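Putative L-alanine-DL-glutamate epimerase (Burkholderia xenovorans, PDB 3GO2) binds magnesium and probably acts as a racemase or epimerase of the mandelate racemase/muconate lactonizing enzyme family. Local coordinates at the interface of chains A and B. Residues are numbered along the deposited sequence; one frame, centred on the assembly and turned at random. Chains: chain A/B, Putative L-alanine-DL-glutamate epimerase.

The interface of chains A and B. Residues chain A 64-67, 70; chain B 112-115, 335.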
loop_
_atom_site.group_PDB
_atom_site.type_symbol
_atom_site.label_atom_id
_atom_site.label_comp_id
_atom_site.label_asym_id
_atom_site.label_seq_id
_atom_site.Cartn_x
_atom_site.Cartn_y
_atom_site.Cartn_z
ATOM N N GLU A 64 -41.663 10.248 5.674
ATOM C CA GLU A 64 -40.307 10.466 6.175
ATOM C C GLU A 64 -39.551 9.137 6.314
ATOM O O GLU A 64 -39.175 8.701 7.411
ATOM C CB GLU A 64 -40.367 11.246 7.501
ATOM C CG GLU A 64 -40.870 12.675 7.288
ATOM C CD GLU A 64 -41.066 13.513 8.529
ATOM O OE1 GLU A 64 -40.680 13.097 9.623
ATOM O OE2 GLU A 64 -41.646 14.612 8.369
ATOM N N HIS A 65 -39.314 8.484 5.191
ATOM C CA HIS A 65 -38.700 7.161 5.257
ATOM C C HIS A 65 -37.232 7.214 5.645
ATOM O O HIS A 65 -36.769 6.351 6.408
ATOM C CB HIS A 65 -38.967 6.304 4.003
ATOM C CG HIS A 65 -38.511 6.906 2.698
ATOM N ND1 HIS A 65 -37.233 6.750 2.216
ATOM C CD2 HIS A 65 -39.180 7.636 1.770
ATOM C CE1 HIS A 65 -37.137 7.344 1.037
ATOM N NE2 HIS A 65 -38.306 7.886 0.733
ATOM N N GLU A 66 -36.491 8.214 5.185
ATOM C CA GLU A 66 -35.085 8.277 5.581
ATOM C C GLU A 66 -34.936 8.670 7.057
ATOM O O GLU A 66 -33.973 8.266 7.718
ATOM C CB GLU A 66 -34.319 9.199 4.651
ATOM C CG GLU A 66 -32.878 9.162 4.865
ATOM C CD GLU A 66 -32.150 7.950 4.292
ATOM O OE1 GLU A 66 -32.686 6.846 3.968
ATOM O OE2 GLU A 66 -30.927 8.119 4.234
ATOM N N ARG A 67 -35.902 9.413 7.592
ATOM C CA ARG A 67 -35.933 9.645 9.046
ATOM C C ARG A 67 -36.074 8.315 9.795
ATOM O O ARG A 67 -35.347 8.046 10.776
ATOM C CB ARG A 67 -37.090 10.572 9.437
ATOM C CG ARG A 67 -37.120 10.957 10.916
ATOM C CD ARG A 67 -38.568 11.166 11.390
ATOM N NE ARG A 67 -39.337 9.923 11.325
ATOM C CZ ARG A 67 -39.208 8.889 12.150
ATOM N NH1 ARG A 67 -38.366 8.926 13.189
ATOM N NH2 ARG A 67 -39.937 7.803 11.960
ATOM N N ALA A 70 -32.815 6.392 9.579
ATOM C CA ALA A 70 -31.777 6.972 10.402
ATOM C C ALA A 70 -32.017 6.632 11.861
ATOM O O ALA A 70 -31.103 6.222 12.552
ATOM C CB ALA A 70 -31.700 8.516 10.213
ATOM N N GLY B 112 -36.163 11.650 0.034
ATOM C CA GLY B 112 -36.204 10.735 1.165
ATOM C C GLY B 112 -37.091 11.241 2.272
ATOM O O GLY B 112 -37.261 10.573 3.296
ATOM N N GLY B 113 -37.701 12.411 2.053
ATOM C CA GLY B 113 -38.429 13.088 3.105
ATOM C C GLY B 113 -37.486 13.852 3.992
ATOM O O GLY B 113 -36.271 13.607 3.983
ATOM N N LYS B 114 -38.016 14.803 4.748
ATOM C CA LYS B 114 -37.161 15.555 5.667
ATOM C C LYS B 114 -36.870 14.708 6.917
ATOM O O LYS B 114 -37.625 13.775 7.265
ATOM C CB LYS B 114 -37.784 16.900 6.041
ATOM C CG LYS B 114 -39.084 16.840 6.817
ATOM C CD LYS B 114 -39.508 18.270 7.231
ATOM C CE LYS B 114 -40.937 18.285 7.747
ATOM N NZ LYS B 114 -41.039 17.467 8.979
ATOM N N LEU B 115 -35.758 14.981 7.577
ATOM C CA LEU B 115 -35.522 14.374 8.873
ATOM C C LEU B 115 -35.164 15.437 9.914
ATOM O O LEU B 115 -34.863 15.111 11.045
ATOM C CB LEU B 115 -34.531 13.186 8.793
ATOM C CG LEU B 115 -33.210 13.392 8.073
ATOM C CD1 LEU B 115 -32.365 14.465 8.781
ATOM C CD2 LEU B 115 -32.429 12.076 8.022
ATOM N N ALA B 335 -32.883 16.628 4.218
ATOM C CA ALA B 335 -32.977 15.211 3.965
ATOM C C ALA B 335 -31.698 14.417 4.304
ATOM O O ALA B 335 -31.733 13.182 4.440
ATOM C CB ALA B 335 -33.351 14.994 2.481
HETATM O O HOH W 1 -37.380 11.187 5.981
HETATM O O HOH W 2 -30.628 10.838 3.093
#
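The backbone N of A:Glu66, in the first turn of helix 65-76, donates to the carbonyl O of B:Gly112 at 3.1 Å, a nearly straight bond (167° at H) in the carbonyl plane. That same oxygen sits 3.7 Å above the plane of the A:His65 imidazole, over its centre, while CE1 of the ring packs on CA of B:Gly112. A:His65 turns its ring to the glycine because CG stands between the backbone N and carbonyl carbon (chi1 58°). B:Gly112 O also lies 2.8 Å from water 1, which links it to A:Arg67 N and to the carbonyl O of B:Lys114. One amide N-H of the helix start meets this carbonyl directly and the next reaches it through water 1; the helix dipole may strengthen the grip.

Beside the helix start, the extended A:Glu64 chain runs past B:Lys114 O, and its carboxylate OE2 accepts a hydrogen bond from the amine NZ of B:Lys114 at 3.0 Å, a salt bridge. NZ comes from above the carboxylate plane, brought round by a bend at the tip of the lysine chain (chi4 64°). Within chain A, A:Arg67 NE lies 3.8 Å from A:Glu64 OE1 and may help hold the carboxylate; CB of A:Arg67 packs on CB of B:Leu115. Farther along, water 2 bridges A:Glu66 OE2 and the carbonyl O of B:Ala335, which ends helix 323-335.

Repeated by two-fold symmetry, this helix-start-to-loop patch helps hold two subunits together in the deposited assembly of eight; the structure alone does not show that this is the form in solution.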